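Local coordinates for protein ribose transcriptional regulator (Enterococcus faecium DO, PDB 4RK1) that binds ribose between the two lobes of its sugar-binding domain and probably regulates transcription as a DNA-binding repressor of the LacI family, at residues F90-L93 with K97-G100; E58-G63 with E81-Q86; Q36-I41 with L249-I254; H119-G124 with Y154-D159. All blocks are in the same frame, centred on the assembly; numbering follows the deposited sequence. Where two conformers were deposited one is given.

Interaction 1: F90-L93 with K97-G100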
loop_
_atom_site.group_PDB
_atom_site.type_symbol
_atom_site.label_atom_id
_atom_site.label_comp_id
_atom_site.label_asym_id
_atom_site.label_seq_id
_atom_site.Cartn_x
_atom_site.Cartn_y
_atom_site.Cartn_z
ATOM N N PHE B 90 -8.738 -11.848 21.168
ATOM C CA PHE B 90 -7.906 -10.987 20.345
ATOM C C PHE B 90 -6.428 -11.316 20.425
ATOM O O PHE B 90 -5.960 -11.941 21.380
ATOM C CB PHE B 90 -8.147 -9.512 20.690
ATOM C CG PHE B 90 -7.745 -9.140 22.085
ATOM C CD1 PHE B 90 -8.571 -9.436 23.164
ATOM C CD2 PHE B 90 -6.541 -8.501 22.328
ATOM C CE1 PHE B 90 -8.198 -9.100 24.453
ATOM C CE2 PHE B 90 -6.162 -8.158 23.618
ATOM C CZ PHE B 90 -6.988 -8.474 24.684
ATOM N N ILE B 91 -5.714 -10.885 19.385
ATOM C CA ILE B 91 -4.282 -11.027 19.263
ATOM C C ILE B 91 -3.701 -9.635 19.249
ATOM O O ILE B 91 -4.301 -8.732 18.677
ATOM C CB ILE B 91 -3.876 -11.696 17.933
ATOM C CG1 ILE B 91 -4.644 -12.998 17.708
ATOM C CG2 ILE B 91 -2.376 -11.941 17.902
ATOM C CD1 ILE B 91 -4.451 -14.035 18.789
ATOM N N VAL B 92 -2.532 -9.468 19.862
ATOM C CA VAL B 92 -1.818 -8.193 19.830
ATOM C C VAL B 92 -0.480 -8.393 19.142
ATOM O O VAL B 92 0.127 -9.453 19.222
ATOM C CB VAL B 92 -1.584 -7.587 21.237
ATOM C CG1 VAL B 92 -2.908 -7.297 21.920
ATOM C CG2 VAL B 92 -0.733 -8.501 22.106
ATOM N N LEU B 93 -0.026 -7.364 18.453
ATOM C CA LEU B 93 1.258 -7.415 17.807
ATOM C C LEU B 93 1.729 -6.013 17.498
ATOM O O LEU B 93 1.006 -5.035 17.702
ATOM C CB LEU B 93 1.174 -8.216 16.513
ATOM C CG LEU B 93 0.285 -7.709 15.381
ATOM C CD1 LEU B 93 0.797 -8.235 14.052
ATOM C CD2 LEU B 93 -1.159 -8.128 15.556
ATOM N N LYS B 97 0.779 -2.909 22.823
ATOM C CA LYS B 97 1.367 -3.541 24.005
ATOM C C LYS B 97 0.579 -4.782 24.409
ATOM O O LYS B 97 -0.600 -4.911 24.083
ATOM C CB LYS B 97 1.425 -2.567 25.190
ATOM C CG LYS B 97 0.079 -2.227 25.819
ATOM C CD LYS B 97 0.229 -1.741 27.252
ATOM C CE LYS B 97 -1.131 -1.553 27.907
ATOM N NZ LYS B 97 -1.092 -1.732 29.386
ATOM N N SER B 98 1.235 -5.676 25.131
ATOM C CA SER B 98 0.609 -6.910 25.589
ATOM C C SER B 98 -0.555 -6.634 26.539
ATOM O O SER B 98 -0.617 -5.587 27.183
ATOM C CB SER B 98 1.651 -7.850 26.212
ATOM O OG SER B 98 2.393 -8.492 25.172
ATOM N N GLU B 99 -1.498 -7.567 26.563
ATOM C CA GLU B 99 -2.712 -7.458 27.362
ATOM C C GLU B 99 -2.952 -8.819 27.986
ATOM O O GLU B 99 -2.679 -9.843 27.359
ATOM C CB GLU B 99 -3.914 -7.104 26.475
ATOM C CG GLU B 99 -3.873 -5.713 25.853
ATOM C CD GLU B 99 -4.149 -4.600 26.850
ATOM O OE1 GLU B 99 -4.521 -4.891 28.002
ATOM O OE2 GLU B 99 -3.989 -3.423 26.476
ATOM N N GLY B 100 -3.466 -8.835 29.212
ATOM C CA GLY B 100 -3.847 -10.083 29.855
ATOM C C GLY B 100 -4.902 -10.828 29.056
ATOM O O GLY B 100 -5.820 -10.224 28.497
#

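Interaction 2: E58-G63 with E81-Q86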
loop_
_atom_site.group_PDB
_atom_site.type_symbol
_atom_site.label_atom_id
_atom_site.label_comp_id
_atom_site.label_asym_id
_atom_site.label_seq_id
_atom_site.Cartn_x
_atom_site.Cartn_y
_atom_site.Cartn_z
ATOM N N GLU B 58 -18.100 -0.023 18.330
ATOM C CA GLU B 58 -18.960 -0.187 17.169
ATOM C C GLU B 58 -18.807 -1.593 16.572
ATOM O O GLU B 58 -19.795 -2.255 16.293
ATOM C CB GLU B 58 -18.653 0.897 16.128
ATOM C CG GLU B 58 -19.423 0.786 14.817
ATOM C CD GLU B 58 -20.941 0.860 14.972
ATOM O OE1 GLU B 58 -21.435 1.424 15.974
ATOM O OE2 GLU B 58 -21.645 0.351 14.073
ATOM N N LEU B 59 -17.574 -2.038 16.365
ATOM C CA LEU B 59 -17.339 -3.343 15.744
ATOM C C LEU B 59 -17.828 -4.497 16.619
ATOM O O LEU B 59 -18.364 -5.481 16.114
ATOM C CB LEU B 59 -15.857 -3.506 15.399
ATOM C CG LEU B 59 -15.341 -2.620 14.251
ATOM C CD1 LEU B 59 -13.911 -2.996 13.900
ATOM C CD2 LEU B 59 -16.232 -2.736 13.028
ATOM N N THR B 60 -17.661 -4.355 17.933
ATOM C CA THR B 60 -18.200 -5.317 18.887
ATOM C C THR B 60 -19.719 -5.398 18.783
ATOM O O THR B 60 -20.263 -6.498 18.712
ATOM C CB THR B 60 -17.750 -4.975 20.325
ATOM O OG1 THR B 60 -16.317 -4.995 20.378
ATOM C CG2 THR B 60 -18.294 -5.983 21.342
ATOM N N ARG B 61 -20.389 -4.243 18.721
ATOM C CA ARG B 61 -21.848 -4.198 18.518
ATOM C C ARG B 61 -22.262 -4.854 17.207
ATOM O O ARG B 61 -23.314 -5.474 17.136
ATOM C CB ARG B 61 -22.385 -2.763 18.561
ATOM C CG ARG B 61 -22.516 -2.184 19.966
ATOM C CD ARG B 61 -23.367 -0.923 19.966
ATOM N NE ARG B 61 -22.720 0.153 19.219
ATOM C CZ ARG B 61 -21.926 1.088 19.741
ATOM N NH1 ARG B 61 -21.662 1.120 21.045
ATOM N NH2 ARG B 61 -21.387 2.009 18.944
ATOM N N ARG B 62 -21.423 -4.740 16.183
ATOM C CA ARG B 62 -21.702 -5.380 14.896
ATOM C C ARG B 62 -21.466 -6.903 14.935
ATOM O O ARG B 62 -21.626 -7.571 13.922
ATOM C CB ARG B 62 -20.856 -4.745 13.776
ATOM C CG ARG B 62 -21.007 -3.232 13.578
ATOM C CD ARG B 62 -22.201 -2.833 12.717
ATOM N NE ARG B 62 -23.462 -3.254 13.322
ATOM C CZ ARG B 62 -24.060 -2.656 14.354
ATOM N NH1 ARG B 62 -25.211 -3.135 14.819
ATOM N NH2 ARG B 62 -23.529 -1.587 14.930
ATOM N N GLY B 63 -21.072 -7.454 16.086
ATOM C CA GLY B 63 -20.896 -8.899 16.218
ATOM C C GLY B 63 -19.590 -9.440 15.655
ATOM O O GLY B 63 -19.498 -10.621 15.344
ATOM N N GLU B 81 -13.691 -3.030 28.146
ATOM C CA GLU B 81 -15.104 -2.672 28.082
ATOM C C GLU B 81 -15.844 -3.411 26.976
ATOM O O GLU B 81 -17.007 -3.769 27.136
ATOM C CB GLU B 81 -15.253 -1.152 27.900
ATOM C CG GLU B 81 -16.688 -0.658 27.748
ATOM C CD GLU B 81 -17.554 -0.978 28.954
ATOM O OE1 GLU B 81 -17.032 -0.977 30.088
ATOM O OE2 GLU B 81 -18.761 -1.228 28.769
ATOM N N ASN B 82 -15.167 -3.659 25.858
ATOM C CA ASN B 82 -15.834 -4.216 24.692
ATOM C C ASN B 82 -15.475 -5.671 24.415
ATOM O O ASN B 82 -16.356 -6.531 24.346
ATOM C CB ASN B 82 -15.536 -3.328 23.486
ATOM C CG ASN B 82 -16.088 -1.920 23.663
ATOM O OD1 ASN B 82 -17.300 -1.722 23.651
ATOM N ND2 ASN B 82 -15.210 -0.945 23.845
ATOM N N LEU B 83 -14.189 -5.969 24.267
ATOM C CA LEU B 83 -13.802 -7.326 23.872
ATOM C C LEU B 83 -13.960 -8.342 25.009
ATOM O O LEU B 83 -14.542 -9.425 24.828
ATOM C CB LEU B 83 -12.379 -7.343 23.333
ATOM C CG LEU B 83 -12.037 -6.374 22.187
ATOM C CD1 LEU B 83 -10.720 -6.772 21.526
ATOM C CD2 LEU B 83 -13.153 -6.289 21.167
ATOM N N LYS B 84 -13.438 -7.997 26.175
ATOM C CA LYS B 84 -13.452 -8.925 27.299
ATOM C C LYS B 84 -14.869 -9.126 27.830
ATOM O O LYS B 84 -15.322 -10.263 27.994
ATOM C CB LYS B 84 -12.491 -8.455 28.391
ATOM C CG LYS B 84 -11.045 -8.550 27.935
ATOM C CD LYS B 84 -10.043 -8.364 29.053
ATOM C CE LYS B 84 -8.637 -8.586 28.510
ATOM N NZ LYS B 84 -7.575 -8.390 29.524
ATOM N N LYS B 85 -15.590 -8.035 28.050
ATOM C CA LYS B 85 -16.990 -8.141 28.463
ATOM C C LYS B 85 -17.823 -8.984 27.515
ATOM O O LYS B 85 -18.694 -9.718 27.965
ATOM C CB LYS B 85 -17.639 -6.763 28.605
ATOM C CG LYS B 85 -17.199 -6.005 29.833
ATOM C CD LYS B 85 -18.122 -4.825 30.111
ATOM C CE LYS B 85 -17.667 -4.052 31.343
ATOM N NZ LYS B 85 -18.622 -2.944 31.662
ATOM N N GLN B 86 -17.561 -8.889 26.208
ATOM C CA GLN B 86 -18.376 -9.607 25.225
ATOM C C GLN B 86 -17.742 -10.889 24.721
ATOM O O GLN B 86 -18.229 -11.463 23.747
ATOM C CB GLN B 86 -18.729 -8.694 24.044
ATOM C CG GLN B 86 -19.454 -7.412 24.445
ATOM C CD GLN B 86 -20.754 -7.681 25.187
ATOM O OE1 GLN B 86 -21.455 -8.647 24.902
ATOM N NE2 GLN B 86 -21.075 -6.826 26.140
#

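Interaction 3: Q36-I41 with L249-I254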
loop_
_atom_site.group_PDB
_atom_site.type_symbol
_atom_site.label_atom_id
_atom_site.label_comp_id
_atom_site.label_asym_id
_atom_site.label_seq_id
_atom_site.Cartn_x
_atom_site.Cartn_y
_atom_site.Cartn_z
ATOM N N GLN B 36 -10.826 -20.921 6.571
ATOM C CA GLN B 36 -11.843 -21.309 7.556
ATOM C C GLN B 36 -13.146 -20.532 7.378
ATOM O O GLN B 36 -13.947 -20.427 8.305
ATOM C CB GLN B 36 -11.302 -21.104 8.975
ATOM C CG GLN B 36 -9.955 -21.769 9.226
ATOM C CD GLN B 36 -9.972 -23.264 8.964
ATOM O OE1 GLN B 36 -10.917 -23.959 9.336
ATOM N NE2 GLN B 36 -8.923 -23.767 8.323
ATOM N N ASN B 37 -13.343 -19.979 6.184
ATOM C CA ASN B 37 -14.551 -19.231 5.835
ATOM C C ASN B 37 -14.820 -18.031 6.742
ATOM O O ASN B 37 -15.968 -17.663 6.969
ATOM C CB ASN B 37 -15.769 -20.166 5.799
ATOM C CG ASN B 37 -15.623 -21.268 4.767
ATOM O OD1 ASN B 37 -15.430 -20.998 3.580
ATOM N ND2 ASN B 37 -15.715 -22.518 5.213
ATOM N N PHE B 38 -13.759 -17.421 7.259
ATOM C CA PHE B 38 -13.899 -16.154 7.963
ATOM C C PHE B 38 -13.760 -15.008 6.974
ATOM O O PHE B 38 -12.993 -15.090 6.020
ATOM C CB PHE B 38 -12.854 -16.023 9.072
ATOM C CG PHE B 38 -13.213 -16.754 10.333
ATOM C CD1 PHE B 38 -12.888 -18.090 10.490
ATOM C CD2 PHE B 38 -13.869 -16.099 11.369
ATOM C CE1 PHE B 38 -13.213 -18.770 11.652
ATOM C CE2 PHE B 38 -14.200 -16.773 12.532
ATOM C CZ PHE B 38 -13.865 -18.111 12.674
ATOM N N VAL B 39 -14.522 -13.948 7.211
ATOM C CA VAL B 39 -14.381 -12.694 6.492
ATOM C C VAL B 39 -13.418 -11.823 7.288
ATOM O O VAL B 39 -13.584 -11.662 8.495
ATOM C CB VAL B 39 -15.754 -11.981 6.362
ATOM C CG1 VAL B 39 -15.610 -10.592 5.750
ATOM C CG2 VAL B 39 -16.711 -12.833 5.536
ATOM N N THR B 40 -12.415 -11.273 6.615
ATOM C CA THR B 40 -11.465 -10.366 7.252
ATOM C C THR B 40 -11.811 -8.934 6.892
ATOM O O THR B 40 -11.947 -8.594 5.716
ATOM C CB THR B 40 -10.016 -10.668 6.810
ATOM O OG1 THR B 40 -9.768 -12.076 6.901
ATOM C CG2 THR B 40 -9.013 -9.919 7.680
ATOM N N ILE B 41 -11.965 -8.099 7.909
ATOM C CA ILE B 41 -12.192 -6.676 7.703
ATOM C C ILE B 41 -11.071 -5.898 8.352
ATOM O O ILE B 41 -10.513 -6.326 9.365
ATOM C CB ILE B 41 -13.559 -6.186 8.235
ATOM C CG1 ILE B 41 -13.652 -6.271 9.764
ATOM C CG2 ILE B 41 -14.693 -6.971 7.583
ATOM C CD1 ILE B 41 -14.962 -5.755 10.309
ATOM N N LEU B 249 -3.018 -18.156 15.479
ATOM C CA LEU B 249 -3.206 -18.017 16.918
ATOM C C LEU B 249 -4.661 -17.709 17.262
ATOM O O LEU B 249 -5.207 -18.272 18.215
ATOM C CB LEU B 249 -2.327 -16.913 17.484
ATOM C CG LEU B 249 -0.859 -17.242 17.702
ATOM C CD1 LEU B 249 -0.115 -15.966 18.034
ATOM C CD2 LEU B 249 -0.679 -18.264 18.815
ATOM N N LEU B 250 -5.289 -16.815 16.497
ATOM C CA LEU B 250 -6.681 -16.440 16.771
ATOM C C LEU B 250 -7.632 -17.608 16.543
ATOM O O LEU B 250 -8.500 -17.850 17.370
ATOM C CB LEU B 250 -7.125 -15.227 15.960
ATOM C CG LEU B 250 -8.496 -14.628 16.295
ATOM C CD1 LEU B 250 -8.660 -14.344 17.780
ATOM C CD2 LEU B 250 -8.700 -13.348 15.507
ATOM N N LEU B 251 -7.469 -18.325 15.433
ATOM C CA LEU B 251 -8.319 -19.489 15.139
ATOM C C LEU B 251 -8.179 -20.564 16.206
ATOM O O LEU B 251 -9.158 -21.202 16.568
ATOM C CB LEU B 251 -7.971 -20.110 13.786
ATOM C CG LEU B 251 -8.273 -19.305 12.520
ATOM C CD1 LEU B 251 -7.750 -20.064 11.313
ATOM C CD2 LEU B 251 -9.757 -19.016 12.383
ATOM N N ASP B 252 -6.957 -20.769 16.694
ATOM C CA ASP B 252 -6.705 -21.742 17.754
ATOM C C ASP B 252 -7.357 -21.335 19.061
ATOM O O ASP B 252 -7.904 -22.176 19.781
ATOM C CB ASP B 252 -5.205 -21.968 17.945
ATOM C CG ASP B 252 -4.584 -22.723 16.782
ATOM O OD1 ASP B 252 -5.334 -23.305 15.971
ATOM O OD2 ASP B 252 -3.349 -22.726 16.675
ATOM N N ARG B 253 -7.312 -20.044 19.354
ATOM C CA ARG B 253 -7.981 -19.496 20.530
ATOM C C ARG B 253 -9.488 -19.651 20.446
ATOM O O ARG B 253 -10.142 -19.911 21.456
ATOM C CB ARG B 253 -7.619 -18.024 20.709
ATOM C CG ARG B 253 -8.241 -17.345 21.915
ATOM C CD ARG B 253 -7.842 -17.995 23.224
ATOM N NE ARG B 253 -6.388 -18.085 23.381
ATOM C CZ ARG B 253 -5.788 -18.779 24.343
ATOM N NH1 ARG B 253 -4.463 -18.804 24.403
ATOM N NH2 ARG B 253 -6.510 -19.444 25.252
ATOM N N ILE B 254 -10.045 -19.477 19.251
ATOM C CA ILE B 254 -11.481 -19.643 19.061
ATOM C C ILE B 254 -11.833 -21.125 19.208
ATOM O O ILE B 254 -12.788 -21.466 19.892
ATOM C CB ILE B 254 -11.961 -19.074 17.703
ATOM C CG1 ILE B 254 -11.814 -17.543 17.689
ATOM C CG2 ILE B 254 -13.419 -19.451 17.438
ATOM C CD1 ILE B 254 -11.903 -16.931 16.305
#

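Interaction 4: H119-G124 with Y154-D159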
loop_
_atom_site.group_PDB
_atom_site.type_symbol
_atom_site.label_atom_id
_atom_site.label_comp_id
_atom_site.label_asym_id
_atom_site.label_seq_id
_atom_site.Cartn_x
_atom_site.Cartn_y
_atom_site.Cartn_z
ATOM N N HIS B 119 26.065 -3.540 10.780
ATOM C CA HIS B 119 26.366 -3.465 9.355
ATOM C C HIS B 119 27.012 -2.123 8.966
ATOM O O HIS B 119 28.073 -2.094 8.329
ATOM C CB HIS B 119 25.100 -3.691 8.528
ATOM C CG HIS B 119 25.319 -3.580 7.051
ATOM N ND1 HIS B 119 26.041 -4.509 6.332
ATOM C CD2 HIS B 119 24.918 -2.644 6.157
ATOM C CE1 HIS B 119 26.070 -4.154 5.059
ATOM N NE2 HIS B 119 25.397 -3.026 4.927
ATOM N N LEU B 120 26.375 -1.018 9.346
ATOM C CA LEU B 120 26.923 0.310 9.056
ATOM C C LEU B 120 28.294 0.523 9.704
ATOM O O LEU B 120 29.199 1.081 9.083
ATOM C CB LEU B 120 25.954 1.418 9.507
ATOM C CG LEU B 120 24.664 1.595 8.681
ATOM C CD1 LEU B 120 23.773 2.668 9.285
ATOM C CD2 LEU B 120 24.972 1.927 7.231
ATOM N N LEU B 121 28.443 0.080 10.947
ATOM C CA LEU B 121 29.708 0.225 11.664
ATOM C C LEU B 121 30.805 -0.654 11.067
ATOM O O LEU B 121 31.945 -0.216 10.984
ATOM C CB LEU B 121 29.529 -0.071 13.153
ATOM C CG LEU B 121 28.624 0.914 13.884
ATOM C CD1 LEU B 121 28.060 0.314 15.168
ATOM C CD2 LEU B 121 29.336 2.230 14.157
ATOM N N SER B 122 30.469 -1.864 10.611
ATOM C CA SER B 122 31.457 -2.722 9.946
ATOM C C SER B 122 31.987 -2.076 8.674
ATOM O O SER B 122 33.107 -2.360 8.245
ATOM C CB SER B 122 30.868 -4.082 9.584
ATOM O OG SER B 122 29.962 -3.963 8.501
ATOM N N LEU B 123 31.174 -1.218 8.067
ATOM C CA LEU B 123 31.570 -0.511 6.844
ATOM C C LEU B 123 32.407 0.742 7.112
ATOM O O LEU B 123 32.878 1.385 6.173
ATOM C CB LEU B 123 30.327 -0.151 6.021
ATOM C CG LEU B 123 29.598 -1.350 5.408
ATOM C CD1 LEU B 123 28.255 -0.905 4.867
ATOM C CD2 LEU B 123 30.425 -2.028 4.326
ATOM N N GLY B 124 32.578 1.100 8.378
ATOM C CA GLY B 124 33.442 2.220 8.746
ATOM C C GLY B 124 32.689 3.516 8.990
ATOM O O GLY B 124 33.310 4.549 9.229
ATOM N N TYR B 154 31.065 -0.659 19.351
ATOM C CA TYR B 154 32.099 0.124 18.676
ATOM C C TYR B 154 32.530 1.351 19.493
ATOM O O TYR B 154 33.294 2.183 19.008
ATOM C CB TYR B 154 31.614 0.555 17.295
ATOM C CG TYR B 154 31.755 -0.512 16.238
ATOM C CD1 TYR B 154 30.868 -1.588 16.181
ATOM C CD2 TYR B 154 32.778 -0.453 15.294
ATOM C CE1 TYR B 154 31.003 -2.574 15.219
ATOM C CE2 TYR B 154 32.915 -1.438 14.320
ATOM C CZ TYR B 154 32.018 -2.489 14.283
ATOM O OH TYR B 154 32.147 -3.470 13.324
ATOM N N GLN B 155 32.035 1.458 20.724
ATOM C CA GLN B 155 32.344 2.578 21.605
ATOM C C GLN B 155 32.152 3.927 20.915
ATOM O O GLN B 155 32.943 4.853 21.093
ATOM C CB GLN B 155 33.760 2.421 22.175
ATOM C CG GLN B 155 33.866 1.238 23.124
ATOM C CD GLN B 155 35.295 0.891 23.498
ATOM O OE1 GLN B 155 36.222 1.064 22.707
ATOM N NE2 GLN B 155 35.476 0.382 24.709
ATOM N N ILE B 156 31.085 4.028 20.128
ATOM C CA ILE B 156 30.702 5.289 19.521
ATOM C C ILE B 156 29.947 6.025 20.625
ATOM O O ILE B 156 29.107 5.419 21.312
ATOM C CB ILE B 156 29.782 5.109 18.293
ATOM C CG1 ILE B 156 30.374 4.118 17.274
ATOM C CG2 ILE B 156 29.506 6.453 17.631
ATOM C CD1 ILE B 156 31.568 4.623 16.499
ATOM N N PRO B 157 30.268 7.311 20.840
ATOM C CA PRO B 157 29.499 8.050 21.844
ATOM C C PRO B 157 28.082 8.332 21.338
ATOM O O PRO B 157 27.936 8.895 20.254
ATOM C CB PRO B 157 30.298 9.346 22.024
ATOM C CG PRO B 157 31.091 9.505 20.771
ATOM C CD PRO B 157 31.330 8.129 20.223
ATOM N N HIS B 158 27.063 7.943 22.111
ATOM C CA HIS B 158 25.655 8.080 21.690
ATOM C C HIS B 158 25.283 9.482 21.182
ATOM O O HIS B 158 24.265 9.636 20.510
ATOM C CB HIS B 158 24.675 7.678 22.810
ATOM C CG HIS B 158 24.578 6.199 23.045
ATOM N ND1 HIS B 158 23.811 5.660 24.057
ATOM C CD2 HIS B 158 25.161 5.150 22.417
ATOM C CE1 HIS B 158 23.916 4.343 24.035
ATOM N NE2 HIS B 158 24.731 4.008 23.051
ATOM N N ASP B 159 26.092 10.494 21.503
ATOM C CA ASP B 159 25.906 11.848 20.961
ATOM C C ASP B 159 26.723 12.119 19.683
ATOM O O ASP B 159 27.013 13.270 19.352
ATOM C CB ASP B 159 26.191 12.907 22.040
ATOM C CG ASP B 159 27.497 12.667 22.779
ATOM O OD1 ASP B 159 28.552 12.508 22.127
ATOM O OD2 ASP B 159 27.461 12.638 24.025
#

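Interaction 1: F90-L93 with K97-G100
Phe90 and Val92, on one face of strand 90-93, meet the connection 97-100 that leads back into the sheet of this periplasmic-binding-protein-like domain, where strands 90-93 and 103-107 run parallel as neighbours. The contact is one of van der Waals packing. Glu99 turns the aliphatic part of its chain to the phenylalanine: its CB lies near the ring plane, at the edge, 3.8 Å from Phe90 CE2, and Glu99 CG is 4.0 Å from the same ring atom. The two side chains cross at roughly a right angle. With CG of Phe90 lodged between its backbone N and carbonyl carbon (chi1 64°), the ring swings round to this meeting although its CB does not point across. Val92 does point across, and packs on backbone, CG1 against the carbonyl O of Lys97 and CG2 against CA of Ser98 at 4.1 Å. Helix 76-84 closes over the same patch through Ile79 and Leu83, which touch Phe90.

The polar groups find their partners beyond the two segments. The hydroxyl of Ser98 is hydrogen-bonded to Arg106 on strand 103-107. A bend at chi2 (-73°) takes the Glu99 carboxylate away from the strand, to a salt bridge with Lys96 and a hydrogen bond with Thr76. Its plane stands 61° from that of the phenyl ring, and the atom that takes both of these partners is OE2.

Interaction 2: E58-G63 with E81-Q86
Thr60 projects from the last turn of helix 55-61 straight at the end of helix 76-84, and its two branches find different partners there. The hydroxyl branch is directed at carbon: OG1 lies 3.5 Å from Leu83 CD2 and 3.6 Å from Asn82 CB. Its polar need is met behind it, by a hydrogen bond with the carbonyl O of Leu56 one turn back in its own helix. The methyl branch, placed opposite the backbone N by a chi1 of -59° for OG1, faces the C-terminal end of helix 76-84 instead, with Thr60 CG2 3.6 Å from Gln86 CG and equally near the carbonyl O of Asn82. Both helices belong to consecutive beta-alpha units of the Rossmann-like lobe and pack on the same sheet, where Phe67 of strand 66-69 touches Thr60 and Leu83 together. Helix 55-61 finishes in a Schellman motif with Gly63 at positive phi. Glu58, which points away from helix 76-84, holds two arginines in a salt-bridge network. Arg61 NH2 approaches Glu58 OE1 nearly along the C-O axis at 3.0 Å, whereas Arg62 NH2 reaches Glu58 OE2 from above the carboxylate plane at 2.8 Å. That same OE2 is also hydrogen-bonded to Thr9 of the second subunit.

Interaction 3: Q36-I41 with L249-I254
At the strand that is outermost in the lobe's sheet within this chain, the turn between helix 20-33 and strand 39-44 is packed against helix 239-255 by Gln36, Phe38 and Leu251. Leu251 divides its two methyl groups between the other two residues. CD1 sits 3.5 Å from Gln36 CG, so the glutamine contributes the aliphatic part of a chain that bends at chi2 (-57°). CD2 lies at the same distance, 3.5 Å, from Phe38 CE1, approaching the ring obliquely as the two side chains slide past each other in opposite directions. One turn on, Ile254 adds a looser touch, its CD1 4.3 Å from Phe38 CZ.

A Schellman motif precedes the strand: Asn37, at positive phi, ends helix 20-33, and the chain then enters the parallel part of the sheet of the alpha/beta sugar-binding fold, with Val39 and Ile41 hydrogen-bonded to strand 9-14. Helix 239-255 comes from far along the chain to lie on this sheet and helix 20-33, whose Ile32 and Leu33 also touch Leu251. The Phe38 ring further takes part in a cation-pi interaction with Lys8, and Gln36 CB lies in its plane, at the edge. On strand 39-44, Val39 packs against Glu58 of the second subunit.

Interaction 4: H119-G124 with Y154-D159
The end of helix 109-122 and the turn after helix 138-153 come together with CA atoms of Leu121 and Tyr154 7.4 Å apart, and both helices close in Schellman motifs, with Gly124 and Gln155 at positive phi. These are neighbouring helices of the second lobe of the periplasmic-binding-protein-like fold, linked through strand 128-133, and the contact ties their C-terminal ends together.

Leu121 carries the packing. Its CB stands over the centre of the Tyr154 ring, 3.5 Å from the centroid and only 8° off the ring normal, a nearly perpendicular CH-pi contact. The leucine then runs back along the tyrosine in the opposite direction, bringing CD1 to 3.5 Å from Tyr154 CD1, while its other methyl, CD2, reaches Ile156 CG1 at 3.8 Å. A chi1 of -81° at Tyr154, with CG beside the backbone N, lays the ring across the last helical turn. Behind Leu121, Ile128 of strand 128-133 and Ala150 and Leu151 of helix 138-153 also touch it, and Leu151 meets Ile156 as well.

At the far end of the ring the phenol oxygen passes close to the helix backbone, Tyr154 OH lying 3.5 Å from Ser122 CA. The serine side chain turns back on its own helix. Two donors, the backbone N of Leu123 and the hydroxyl of Ser122, grip the carbonyl group of His119 from the same face of its plane. Ser122 OG is 2.7 Å from His119 O and tilted 25° from that plane.

Overall arrangement
Interactions 1, 2 and 3 form a connected cluster in one lobe, their centres about 16 Å from one another, whereas interaction 4 lies in the other lobe, its centre 35 to 49 Å from theirs. Along the chain, 36-41 opens interaction 3, interactions 2, 1 and 4 follow in that order, and 249-254 closes interaction 3. Lys84 and Leu83 of helix 76-84 join interaction 2 to Gly100 and Phe90 of interaction 1, and Ile91 meets Leu249 and Leu250 of helix 239-255, which returns to the first lobe after the chain has built most of the second. Interactions 2 and 3 both adjoin the second subunit, and ribose is bound between the lobes.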